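Local coordinates for type IV pilus biogenesis protein PilB (Streptococcus sanguinis, PDB 7B7P) that is a bimodular minor pilin of type IV pili with a direct role in adhesion, probably through its magnesium-binding von Willebrand factor A-like module, at residues Ile33-Asp38 and Ile147-Arg152; Leu206-Asn211 and Asp411-Ile416; Gly265-Gln270 and Lys356-Gly361; Ala299-Asp304 and Val312-Pro317. All coordinates share one frame; numbering follows the deposited sequence.

Interaction 1 (Ile33-Asp38 and Ile147-Arg152); sequences IFILDD and IAIAYR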
loop_
_atom_site.group_PDB
_atom_site.type_symbol
_atom_site.label_atom_id
_atom_site.label_comp_id
_atom_site.label_asym_id
_atom_site.label_seq_id
_atom_site.Cartn_x
_atom_site.Cartn_y
_atom_site.Cartn_z
ATOM N N ILE A 33 6.463 -10.399 14.427
ATOM C CA ILE A 33 7.857 -10.132 14.756
ATOM C C ILE A 33 8.306 -8.917 13.971
ATOM O O ILE A 33 8.064 -8.835 12.763
ATOM C CB ILE A 33 8.789 -11.316 14.406
ATOM C CG1 ILE A 33 8.376 -12.589 15.126
ATOM C CG2 ILE A 33 10.244 -10.955 14.726
ATOM C CD1 ILE A 33 8.888 -12.639 16.519
ATOM N N PHE A 34 9.004 -8.008 14.645
ATOM C CA PHE A 34 9.690 -6.896 14.001
ATOM C C PHE A 34 11.155 -6.962 14.393
ATOM O O PHE A 34 11.475 -6.975 15.583
ATOM C CB PHE A 34 9.084 -5.545 14.416
ATOM C CG PHE A 34 7.731 -5.276 13.813
ATOM C CD1 PHE A 34 6.589 -5.821 14.379
ATOM C CD2 PHE A 34 7.602 -4.489 12.676
ATOM C CE1 PHE A 34 5.339 -5.591 13.819
ATOM C CE2 PHE A 34 6.354 -4.249 12.112
ATOM C CZ PHE A 34 5.226 -4.799 12.685
ATOM N N ILE A 35 12.042 -7.002 13.402
ATOM C CA ILE A 35 13.467 -6.819 13.662
ATOM C C ILE A 35 13.764 -5.324 13.694
ATOM O O ILE A 35 13.359 -4.576 12.794
ATOM C CB ILE A 35 14.318 -7.536 12.604
ATOM C CG1 ILE A 35 14.025 -9.035 12.603
ATOM C CG2 ILE A 35 15.790 -7.337 12.888
ATOM C CD1 ILE A 35 15.137 -9.845 11.974
ATOM N N LEU A 36 14.484 -4.883 14.727
ATOM C CA LEU A 36 14.736 -3.467 14.964
ATOM C C LEU A 36 16.228 -3.163 14.961
ATOM O O LEU A 36 17.033 -3.958 15.453
ATOM C CB LEU A 36 14.138 -3.038 16.299
ATOM C CG LEU A 36 12.710 -3.520 16.541
ATOM C CD1 LEU A 36 12.243 -3.010 17.883
ATOM C CD2 LEU A 36 11.770 -3.053 15.435
ATOM N N ASP A 37 16.594 -1.994 14.425
ATOM C CA ASP A 37 17.947 -1.479 14.595
ATOM C C ASP A 37 18.021 -0.624 15.864
ATOM O O ASP A 37 17.027 -0.417 16.565
ATOM C CB ASP A 37 18.403 -0.708 13.349
ATOM C CG ASP A 37 17.555 0.535 13.050
ATOM O OD1 ASP A 37 17.326 1.362 13.959
ATOM O OD2 ASP A 37 17.136 0.697 11.883
ATOM N N ASP A 38 19.218 -0.113 16.169
ATOM C CA ASP A 38 19.398 0.639 17.425
ATOM C C ASP A 38 18.690 2.038 17.438
ATOM O O ASP A 38 18.951 2.813 18.363
ATOM C CB ASP A 38 20.891 0.799 17.739
ATOM C CG ASP A 38 21.624 1.696 16.739
ATOM O OD1 ASP A 38 20.999 2.166 15.756
ATOM O OD2 ASP A 38 22.841 1.924 16.944
ATOM N N ILE A 147 19.645 -5.296 15.990
ATOM C CA ILE A 147 20.250 -5.841 17.191
ATOM C C ILE A 147 19.204 -6.166 18.246
ATOM O O ILE A 147 19.528 -6.301 19.416
ATOM C CB ILE A 147 21.315 -4.871 17.738
ATOM C CG1 ILE A 147 20.827 -3.422 17.635
ATOM C CG2 ILE A 147 22.608 -5.029 16.972
ATOM C CD1 ILE A 147 19.924 -2.992 18.761
ATOM N N ALA A 148 17.946 -6.275 17.840
ATOM C CA ALA A 148 16.858 -6.408 18.793
ATOM C C ALA A 148 15.601 -6.810 18.042
ATOM O O ALA A 148 15.522 -6.681 16.819
ATOM C CB ALA A 148 16.628 -5.108 19.562
ATOM N N ILE A 149 14.619 -7.289 18.795
ATOM C CA ILE A 149 13.356 -7.769 18.254
ATOM C C ILE A 149 12.225 -7.207 19.104
ATOM O O ILE A 149 12.369 -7.013 20.315
ATOM C CB ILE A 149 13.283 -9.330 18.219
ATOM C CG1 ILE A 149 13.878 -9.915 16.932
ATOM C CG2 ILE A 149 11.874 -9.834 18.418
ATOM C CD1 ILE A 149 14.171 -11.417 17.015
ATOM N N ALA A 150 11.094 -6.939 18.455
ATOM C CA ALA A 150 9.844 -6.614 19.123
ATOM C C ALA A 150 8.774 -7.580 18.643
ATOM O O ALA A 150 8.724 -7.914 17.456
ATOM C CB ALA A 150 9.428 -5.178 18.837
ATOM N N TYR A 151 7.921 -8.032 19.559
ATOM C CA TYR A 151 7.009 -9.114 19.223
ATOM C C TYR A 151 5.753 -9.043 20.071
ATOM O O TYR A 151 5.720 -8.411 21.128
ATOM C CB TYR A 151 7.665 -10.479 19.431
ATOM C CG TYR A 151 7.924 -10.799 20.887
ATOM C CD1 TYR A 151 9.006 -10.239 21.551
ATOM C CD2 TYR A 151 7.090 -11.663 21.597
ATOM C CE1 TYR A 151 9.261 -10.527 22.877
ATOM C CE2 TYR A 151 7.335 -11.959 22.942
ATOM C CZ TYR A 151 8.425 -11.380 23.571
ATOM O OH TYR A 151 8.703 -11.642 24.893
ATOM N N ARG A 152 4.729 -9.743 19.605
ATOM C CA ARG A 152 3.527 -9.990 20.379
ATOM C C ARG A 152 3.162 -11.463 20.269
ATOM O O ARG A 152 3.526 -12.145 19.308
ATOM C CB ARG A 152 2.350 -9.124 19.904
ATOM C CG ARG A 152 2.464 -7.664 20.311
ATOM C CD ARG A 152 1.330 -6.836 19.726
ATOM N NE ARG A 152 0.034 -7.229 20.265
ATOM C CZ ARG A 152 -0.426 -6.846 21.452
ATOM N NH1 ARG A 152 0.304 -6.060 22.231
ATOM N NH2 ARG A 152 -1.615 -7.254 21.857
#
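Leu36 O is gripped by two successive amides: Ile147 N, just before strand 148-152, donates to it at 3.0 Å, and Ala148 N, at the first residue of that strand, adds a weak, bent bond at 3.4 Å. Two residues thus face one, a classic beta bulge at the start of strand 148-152. Beyond it the antiparallel register is regular. Leu36 N donates to Ala148 O, and the hydrogen-bonded pair Phe34 and Ala150 exchanges two nearly straight bonds, the shorter being Phe34 N to Ala150 O at 2.8 Å. On the face that carries Phe34, Leu36, Ala148 and Ala150, Leu36 CD1 reaches diagonally to Ala150 CB at 3.7 Å. The Phe34 ring leads off the strand pair to stack on Phe137 and meet Trp52 edge-to-face. On the other face Ile33 touches two neighbours: CG2, anti to the backbone N, meets Ile149 CG2 at 4.2 Å, while CD1 lies 3.8 Å from Tyr151 CB. The Tyr151 hydroxyl is bonded to Asn66. At the bulge, Ile147 CG1 sits between its own N and carbonyl carbon (chi1 41°), and CD1 packs 3.9 Å from Asp38 CA, whose carboxylate forms a salt bridge with Lys144. Phe95 and Thr97 of strand 92-101 pack on Ile35. The two strands are inner neighbours in the mixed beta-sheet of the pilin module, which follows the N-terminal helix as in other type IV pilins.

Interaction 2 (Leu206-Asn211 and Asp411-Ile416); sequences LAEIGN and DIKKQI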
loop_
_atom_site.group_PDB
_atom_site.type_symbol
_atom_site.label_atom_id
_atom_site.label_comp_id
_atom_site.label_asym_id
_atom_site.label_seq_id
_atom_site.Cartn_x
_atom_site.Cartn_y
_atom_site.Cartn_z
ATOM N N LEU A 206 -10.415 -7.543 0.595
ATOM C CA LEU A 206 -10.165 -6.427 1.511
ATOM C C LEU A 206 -10.901 -6.620 2.833
ATOM O O LEU A 206 -10.373 -6.267 3.896
ATOM C CB LEU A 206 -10.586 -5.101 0.879
ATOM C CG LEU A 206 -9.692 -4.473 -0.192
ATOM C CD1 LEU A 206 -10.311 -3.167 -0.633
ATOM C CD2 LEU A 206 -8.273 -4.266 0.293
ATOM N N ALA A 207 -12.120 -7.176 2.783
ATOM C CA ALA A 207 -12.905 -7.405 3.996
ATOM C C ALA A 207 -12.089 -8.094 5.086
ATOM O O ALA A 207 -12.169 -7.721 6.263
ATOM C CB ALA A 207 -14.153 -8.226 3.662
ATOM N N GLU A 208 -11.247 -9.058 4.702
ATOM C CA GLU A 208 -10.515 -9.861 5.681
ATOM C C GLU A 208 -9.603 -9.012 6.559
ATOM O O GLU A 208 -9.401 -9.327 7.738
ATOM C CB GLU A 208 -9.708 -10.935 4.961
ATOM C CG GLU A 208 -10.553 -12.015 4.332
ATOM C CD GLU A 208 -9.730 -12.929 3.453
ATOM O OE1 GLU A 208 -10.332 -13.693 2.660
ATOM O OE2 GLU A 208 -8.477 -12.874 3.552
ATOM N N ILE A 209 -9.035 -7.937 6.008
ATOM C CA ILE A 209 -8.197 -7.053 6.814
ATOM C C ILE A 209 -8.973 -6.490 8.003
ATOM O O ILE A 209 -8.392 -6.238 9.069
ATOM C CB ILE A 209 -7.618 -5.922 5.938
ATOM C CG1 ILE A 209 -7.082 -6.481 4.615
ATOM C CG2 ILE A 209 -6.520 -5.185 6.675
ATOM C CD1 ILE A 209 -6.263 -5.491 3.814
ATOM N N GLY A 210 -10.287 -6.293 7.852
ATOM C CA GLY A 210 -11.090 -5.631 8.869
ATOM C C GLY A 210 -10.809 -4.145 9.025
ATOM O O GLY A 210 -9.699 -3.684 8.738
ATOM N N ASN A 211 -11.810 -3.382 9.475
ATOM C CA ASN A 211 -11.639 -1.965 9.808
ATOM C C ASN A 211 -11.273 -1.150 8.566
ATOM O O ASN A 211 -10.353 -0.325 8.567
ATOM C CB ASN A 211 -10.598 -1.787 10.916
ATOM C CG ASN A 211 -11.172 -1.128 12.142
ATOM O OD1 ASN A 211 -12.386 -0.903 12.231
ATOM N ND2 ASN A 211 -10.306 -0.805 13.098
ATOM N N ASP A 411 -2.382 -8.429 -4.974
ATOM C CA ASP A 411 -1.160 -7.775 -4.524
ATOM C C ASP A 411 -1.460 -6.459 -3.808
ATOM O O ASP A 411 -0.792 -6.118 -2.825
ATOM C CB ASP A 411 -0.222 -7.543 -5.715
ATOM C CG ASP A 411 0.359 -8.852 -6.276
ATOM O OD1 ASP A 411 0.508 -9.831 -5.502
ATOM O OD2 ASP A 411 0.673 -8.908 -7.489
ATOM N N ILE A 412 -2.461 -5.706 -4.281
ATOM C CA ILE A 412 -2.777 -4.436 -3.632
ATOM C C ILE A 412 -3.340 -4.687 -2.238
ATOM O O ILE A 412 -2.955 -4.016 -1.271
ATOM C CB ILE A 412 -3.738 -3.598 -4.506
ATOM C CG1 ILE A 412 -3.022 -3.103 -5.764
ATOM C CG2 ILE A 412 -4.287 -2.406 -3.731
ATOM C CD1 ILE A 412 -3.949 -2.519 -6.806
ATOM N N LYS A 413 -4.225 -5.680 -2.106
ATOM C CA LYS A 413 -4.679 -6.112 -0.785
ATOM C C LYS A 413 -3.499 -6.488 0.105
ATOM O O LYS A 413 -3.370 -5.991 1.231
ATOM C CB LYS A 413 -5.643 -7.290 -0.919
ATOM C CG LYS A 413 -6.216 -7.818 0.404
ATOM C CD LYS A 413 -5.458 -9.046 0.935
ATOM C CE LYS A 413 -6.049 -9.551 2.242
ATOM N NZ LYS A 413 -5.039 -10.298 3.039
ATOM N N LYS A 414 -2.619 -7.361 -0.388
ATOM C CA LYS A 414 -1.467 -7.779 0.411
ATOM C C LYS A 414 -0.644 -6.580 0.878
ATOM O O LYS A 414 -0.113 -6.570 1.995
ATOM C CB LYS A 414 -0.584 -8.743 -0.394
ATOM C CG LYS A 414 -1.104 -10.183 -0.517
ATOM C CD LYS A 414 -0.146 -11.003 -1.384
ATOM C CE LYS A 414 -0.385 -12.504 -1.267
ATOM N NZ LYS A 414 -1.388 -13.037 -2.241
ATOM N N GLN A 415 -0.524 -5.556 0.034
ATOM C CA GLN A 415 0.316 -4.421 0.389
ATOM C C GLN A 415 -0.366 -3.487 1.386
ATOM O O GLN A 415 0.315 -2.843 2.188
ATOM C CB GLN A 415 0.715 -3.663 -0.874
ATOM C CG GLN A 415 1.570 -2.443 -0.611
ATOM C CD GLN A 415 2.949 -2.796 -0.077
ATOM O OE1 GLN A 415 3.790 -3.336 -0.809
ATOM N NE2 GLN A 415 3.196 -2.483 1.201
ATOM N N ILE A 416 -1.697 -3.391 1.351
ATOM C CA ILE A 416 -2.397 -2.586 2.345
ATOM C C ILE A 416 -2.327 -3.268 3.700
ATOM O O ILE A 416 -2.014 -2.640 4.721
ATOM C CB ILE A 416 -3.854 -2.336 1.918
ATOM C CG1 ILE A 416 -3.918 -1.385 0.712
ATOM C CG2 ILE A 416 -4.684 -1.791 3.103
ATOM C CD1 ILE A 416 -5.240 -1.501 -0.041
#
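Lys413 lays its aliphatic chain against Leu206 and Ile209 of helix 191-209. Its CB is 4.2 Å from Leu206 CD2. CG, anti to the backbone N (chi1 -179°), comes within 4.1 Å of the same methyl and equally near Ile209 CD1, so one methylene touches both methyls. The chain then bends at chi2 (-98°), and CE reaches Ile209 CG1 at 4.0 Å. Both Leu206 and Ile209 run past the lysine in the opposite direction. At the tip, Lys413 NZ is 4.3 Å from Glu208 OE2, opposite charges beyond salt-bridge distance whose attraction is probably modest. This is helix-to-helix packing in the von Willebrand factor A-like module, where helices 191-209 and 402-424 lie beside each other against the central sheet; Ile412 of the second helix touches Asn366 and Ile368 on strand 364-370. One turn after Lys413, Ile416 points toward the first helix and crosses both of its hydrophobic partners at about a right angle. Its CD1 meets Leu206 CD2, and its CG2 meets Ile209 CD1, each pair 4.1 Å apart. Ile209 CD1 also rests 3.9 Å from Lys413 O, and Gln417 and Leu420 extend its surroundings along helix 402-424.

Interaction 3 (Gly265-Gln270 and Lys356-Gly361); sequences GMISLQ and KKFGLG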
loop_
_atom_site.group_PDB
_atom_site.type_symbol
_atom_site.label_atom_id
_atom_site.label_comp_id
_atom_site.label_asym_id
_atom_site.label_seq_id
_atom_site.Cartn_x
_atom_site.Cartn_y
_atom_site.Cartn_z
ATOM N N GLY A 265 -12.169 11.025 -6.131
ATOM C CA GLY A 265 -11.587 10.077 -5.200
ATOM C C GLY A 265 -10.906 10.742 -4.030
ATOM O O GLY A 265 -11.191 10.429 -2.874
ATOM N N MET A 266 -10.011 11.695 -4.311
ATOM C CA MET A 266 -9.196 12.261 -3.236
ATOM C C MET A 266 -10.015 13.135 -2.286
ATOM O O MET A 266 -9.756 13.141 -1.073
ATOM C CB MET A 266 -8.023 13.060 -3.810
ATOM C CG MET A 266 -7.008 12.196 -4.547
ATOM S SD MET A 266 -5.521 13.107 -4.957
ATOM C CE MET A 266 -4.324 11.757 -5.142
ATOM N N ILE A 267 -10.970 13.917 -2.801
ATOM C CA ILE A 267 -11.705 14.764 -1.862
ATOM C C ILE A 267 -12.602 13.916 -0.972
ATOM O O ILE A 267 -12.716 14.178 0.229
ATOM C CB ILE A 267 -12.495 15.893 -2.560
ATOM C CG1 ILE A 267 -13.026 16.863 -1.497
ATOM C CG2 ILE A 267 -13.654 15.382 -3.353
ATOM C CD1 ILE A 267 -13.391 18.244 -2.038
ATOM N N SER A 268 -13.213 12.859 -1.519
ATOM C CA SER A 268 -13.991 11.967 -0.653
ATOM C C SER A 268 -13.103 11.285 0.390
ATOM O O SER A 268 -13.543 11.046 1.514
ATOM C CB SER A 268 -14.752 10.934 -1.482
ATOM O OG SER A 268 -13.894 9.948 -2.027
ATOM N N LEU A 269 -11.839 11.020 0.061
ATOM C CA LEU A 269 -10.926 10.453 1.049
ATOM C C LEU A 269 -10.556 11.477 2.122
ATOM O O LEU A 269 -10.351 11.122 3.295
ATOM C CB LEU A 269 -9.664 9.931 0.356
ATOM C CG LEU A 269 -9.712 8.573 -0.343
ATOM C CD1 LEU A 269 -8.358 8.347 -1.011
ATOM C CD2 LEU A 269 -10.035 7.427 0.646
ATOM N N GLN A 270 -10.451 12.753 1.743
ATOM C CA GLN A 270 -10.131 13.774 2.731
ATOM C C GLN A 270 -11.173 13.831 3.844
ATOM O O GLN A 270 -10.840 14.148 4.991
ATOM C CB GLN A 270 -9.994 15.143 2.064
ATOM C CG GLN A 270 -8.748 15.333 1.211
ATOM C CD GLN A 270 -7.443 15.071 1.952
ATOM O OE1 GLN A 270 -6.436 14.711 1.332
ATOM N NE2 GLN A 270 -7.436 15.288 3.262
ATOM N N LYS A 356 -1.631 17.278 -6.401
ATOM C CA LYS A 356 -0.970 18.247 -5.530
ATOM C C LYS A 356 -1.963 18.949 -4.608
ATOM O O LYS A 356 -1.656 19.227 -3.450
ATOM C CB LYS A 356 -0.206 19.262 -6.369
ATOM C CG LYS A 356 1.148 18.760 -6.823
ATOM C CD LYS A 356 1.455 19.205 -8.225
ATOM C CE LYS A 356 1.784 20.663 -8.269
ATOM N NZ LYS A 356 2.668 20.929 -9.453
ATOM N N LYS A 357 -3.164 19.232 -5.091
ATOM C CA LYS A 357 -4.106 19.944 -4.243
ATOM C C LYS A 357 -4.821 19.027 -3.249
ATOM O O LYS A 357 -5.040 19.424 -2.099
ATOM C CB LYS A 357 -5.131 20.680 -5.096
ATOM C CG LYS A 357 -6.098 21.497 -4.262
ATOM C CD LYS A 357 -6.897 22.468 -5.091
ATOM C CE LYS A 357 -7.708 23.416 -4.183
ATOM N NZ LYS A 357 -8.384 24.436 -5.018
ATOM N N PHE A 358 -5.192 17.811 -3.659
ATOM C CA PHE A 358 -6.119 16.989 -2.893
ATOM C C PHE A 358 -5.476 15.756 -2.246
ATOM O O PHE A 358 -6.185 14.950 -1.622
ATOM C CB PHE A 358 -7.277 16.550 -3.803
ATOM C CG PHE A 358 -8.196 17.679 -4.224
ATOM C CD1 PHE A 358 -9.144 18.183 -3.343
ATOM C CD2 PHE A 358 -8.099 18.246 -5.496
ATOM C CE1 PHE A 358 -9.991 19.220 -3.720
ATOM C CE2 PHE A 358 -8.929 19.281 -5.880
ATOM C CZ PHE A 358 -9.891 19.769 -4.990
ATOM N N GLY A 359 -4.169 15.574 -2.374
ATOM C CA GLY A 359 -3.590 14.305 -1.975
ATOM C C GLY A 359 -2.882 14.270 -0.636
ATOM O O GLY A 359 -2.151 13.313 -0.363
ATOM N N LEU A 360 -3.120 15.272 0.221
ATOM C CA LEU A 360 -2.312 15.435 1.430
ATOM C C LEU A 360 -2.404 14.222 2.357
ATOM O O LEU A 360 -1.387 13.738 2.864
ATOM C CB LEU A 360 -2.720 16.703 2.181
ATOM C CG LEU A 360 -1.895 16.917 3.450
ATOM C CD1 LEU A 360 -0.424 17.107 3.125
ATOM C CD2 LEU A 360 -2.431 18.090 4.282
ATOM N N GLY A 361 -3.589 13.720 2.611
ATOM C CA GLY A 361 -3.503 12.646 3.586
ATOM C C GLY A 361 -3.220 11.251 3.056
ATOM O O GLY A 361 -3.317 10.275 3.812
#
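Met266 meets Phe358 at the C-terminal end of helix 341-358, its CB 3.6 Å from Phe358 CB and 3.4 Å from Phe358 O. Beyond CG the methionine is extended, which carries SD across to Gly359 CA at 3.7 Å, at the first residue to leave the helix; CE lies near the same CA. Next comes Ile267, side by side with Phe358 and pointing the same way. Its CG1 is anti to the backbone N (chi1 -170°), and CD1 approaches the ring obliquely, 3.9 Å from CE1. The CG of Lys357 lies over one ring face, toward the rim, while Pro323 also touches Ile267. One turn after Met266, Gln270 bends at chi2 (-56°) and brings its amide to the turn after the phenylalanine. Gly361 N donates to Gln270 OE1 over 3.3 Å, a long but almost perfectly straight bond that uses an in-plane lone pair of the amide oxygen. OE1 also sits 3.0 Å from Phe358 O, two acceptors with no hydrogen bond between them. The contact is therefore mainly apolar, between helix 258-270 and the end of helix 341-358 with the turn that follows, and has a single polar link at its partly exposed end; the two oxygens probably repel each other, which would weaken the gain from the Gly361 bond.

Interaction 4 (Ala299-Asp304 and Val312-Pro317); sequences AGNRVD and VTFNNP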
loop_
_atom_site.group_PDB
_atom_site.type_symbol
_atom_site.label_atom_id
_atom_site.label_comp_id
_atom_site.label_asym_id
_atom_site.label_seq_id
_atom_site.Cartn_x
_atom_site.Cartn_y
_atom_site.Cartn_z
ATOM N N ALA A 299 -12.103 35.128 -24.402
ATOM C CA ALA A 299 -11.429 35.496 -25.647
ATOM C C ALA A 299 -11.238 34.361 -26.635
ATOM O O ALA A 299 -12.191 33.663 -26.994
ATOM C CB ALA A 299 -10.053 36.088 -25.352
ATOM N N GLY A 300 -10.005 34.189 -27.103
ATOM C CA GLY A 300 -9.701 33.082 -27.988
ATOM C C GLY A 300 -8.941 31.991 -27.266
ATOM O O GLY A 300 -7.927 31.486 -27.760
ATOM N N ASN A 301 -9.396 31.648 -26.066
ATOM C CA ASN A 301 -8.727 30.589 -25.325
ATOM C C ASN A 301 -9.221 29.215 -25.753
ATOM O O ASN A 301 -8.418 28.291 -25.914
ATOM C CB ASN A 301 -8.937 30.778 -23.830
ATOM C CG ASN A 301 -7.947 29.990 -23.004
ATOM O OD1 ASN A 301 -6.840 29.669 -23.460
ATOM N ND2 ASN A 301 -8.343 29.662 -21.783
ATOM N N ARG A 302 -10.533 29.077 -25.942
ATOM C CA ARG A 302 -11.155 27.823 -26.346
ATOM C C ARG A 302 -11.208 27.763 -27.864
ATOM O O ARG A 302 -11.847 28.606 -28.502
ATOM C CB ARG A 302 -12.559 27.711 -25.747
ATOM C CG ARG A 302 -13.361 26.482 -26.120
ATOM C CD ARG A 302 -14.715 26.606 -25.469
ATOM N NE ARG A 302 -15.529 25.395 -25.572
ATOM C CZ ARG A 302 -16.246 25.065 -26.644
ATOM N NH1 ARG A 302 -16.261 25.854 -27.713
ATOM N NH2 ARG A 302 -16.964 23.961 -26.646
ATOM N N VAL A 303 -10.521 26.789 -28.446
ATOM C CA VAL A 303 -10.588 26.543 -29.879
ATOM C C VAL A 303 -11.364 25.255 -30.106
ATOM O O VAL A 303 -11.015 24.189 -29.573
ATOM C CB VAL A 303 -9.196 26.510 -30.521
ATOM C CG1 VAL A 303 -8.271 25.672 -29.714
ATOM C CG2 VAL A 303 -9.295 25.990 -31.937
ATOM N N ASP A 304 -12.435 25.374 -30.884
ATOM C CA ASP A 304 -13.452 24.337 -31.053
ATOM C C ASP A 304 -13.246 23.691 -32.420
ATOM O O ASP A 304 -13.776 24.150 -33.434
ATOM C CB ASP A 304 -14.840 24.948 -30.918
ATOM C CG ASP A 304 -15.931 23.928 -30.933
ATOM O OD1 ASP A 304 -15.719 22.839 -31.488
ATOM O OD2 ASP A 304 -17.017 24.213 -30.387
ATOM N N VAL A 312 -11.763 19.649 -28.755
ATOM C CA VAL A 312 -11.843 21.007 -28.242
ATOM C C VAL A 312 -10.685 21.215 -27.280
ATOM O O VAL A 312 -10.496 20.431 -26.343
ATOM C CB VAL A 312 -13.181 21.271 -27.532
ATOM C CG1 VAL A 312 -13.185 22.649 -26.910
ATOM C CG2 VAL A 312 -14.341 21.101 -28.510
ATOM N N THR A 313 -9.918 22.271 -27.487
ATOM C CA THR A 313 -8.744 22.468 -26.666
ATOM C C THR A 313 -8.696 23.900 -26.144
ATOM O O THR A 313 -9.346 24.813 -26.674
ATOM C CB THR A 313 -7.487 22.076 -27.455
ATOM O OG1 THR A 313 -6.311 22.498 -26.748
ATOM C CG2 THR A 313 -7.538 22.639 -28.884
ATOM N N PHE A 314 -7.956 24.079 -25.056
ATOM C CA PHE A 314 -7.739 25.395 -24.473
ATOM C C PHE A 314 -6.270 25.751 -24.626
ATOM O O PHE A 314 -5.397 24.982 -24.200
ATOM C CB PHE A 314 -8.183 25.437 -23.015
ATOM C CG PHE A 314 -9.679 25.308 -22.837
ATOM C CD1 PHE A 314 -10.293 24.052 -22.813
ATOM C CD2 PHE A 314 -10.471 26.439 -22.692
ATOM C CE1 PHE A 314 -11.685 23.939 -22.646
ATOM C CE2 PHE A 314 -11.854 26.332 -22.518
ATOM C CZ PHE A 314 -12.458 25.087 -22.506
ATOM N N ASN A 315 -6.011 26.902 -25.271
ATOM C CA ASN A 315 -4.644 27.392 -25.453
ATOM C C ASN A 315 -3.939 27.559 -24.114
ATOM O O ASN A 315 -2.782 27.154 -23.957
ATOM C CB ASN A 315 -4.651 28.719 -26.215
ATOM C CG ASN A 315 -5.107 28.570 -27.660
ATOM O OD1 ASN A 315 -4.776 27.583 -28.329
ATOM N ND2 ASN A 315 -5.863 29.555 -28.154
ATOM N N ASN A 316 -4.623 28.148 -23.138
ATOM C CA ASN A 316 -4.116 28.281 -21.770
ATOM C C ASN A 316 -5.098 27.601 -20.827
ATOM O O ASN A 316 -6.086 28.210 -20.395
ATOM C CB ASN A 316 -3.918 29.749 -21.380
ATOM C CG ASN A 316 -3.671 29.929 -19.858
ATOM O OD1 ASN A 316 -4.350 30.726 -19.189
ATOM N ND2 ASN A 316 -2.703 29.175 -19.313
ATOM N N PRO A 317 -4.886 26.340 -20.484
ATOM C CA PRO A 317 -5.801 25.690 -19.542
ATOM C C PRO A 317 -5.600 26.216 -18.134
ATOM O O PRO A 317 -4.479 26.398 -17.669
ATOM C CB PRO A 317 -5.426 24.206 -19.632
ATOM C CG PRO A 317 -4.525 24.095 -20.830
ATOM C CD PRO A 317 -3.849 25.419 -20.971
#
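Asn301 pairs its side-chain amide with the backbone of Asn316. OD1 accepts from Asn316 N at 2.7 Å in the carbonyl plane, and ND2 donates to Asn316 O at 3.0 Å, with that oxygen in the amide plane of Asn301 although the donor stands above the Asn316 carbonyl plane. With CG anti to the backbone N (chi1 -162°), CG is carried toward Asn316, and a further bond from ND2 to Ala296 O helps fix the turn of the amide. Asn301 O meanwhile takes Asn315 N at 2.9 Å. Farther along, Val303 and Thr313 exchange two backbone bonds as the hydrogen-bonded pair. On the other face, the extended Arg302 chain crosses Phe314 obliquely, Arg302 CB 3.6 Å from Phe314 CE2, with guanidinium and ring planes 75° apart. Val312 CG1 covers one guanidinium face near its rim. Arg302 NH1 makes a salt bridge to Asp304 OD2 at 3.2 Å, while Asp304 OD1 bonds to Ser306. In the next shell, Val292 and Leu297 pack on Phe314, and Phe314 N is hydrogen-bonded to Tyr290 OH. Strands 302-305 and 311-314 form an antiparallel beta hairpin, at the edge of a small four-stranded sheet.

How the interactions relate
Along the chain, interaction 1 closes before the others open, and the segments of interaction 2 bracket interaction 3, which in turn brackets interaction 4. Interaction 1 belongs to the mixed sheet of the pilin module, its centre about 24 Å from that of interaction 2. Interactions 2 and 3, centres about 21 Å apart, join different helix pairs around the central sheet of the von Willebrand factor A-like module. Interaction 4 lies in a separate antiparallel sheet, built from the chain between helices 258-270 and 341-358. The centres of interactions 1 and 4 are about 59 Å apart, on opposite sides of the chain's centre, which fits an elongated, bimodular pilin.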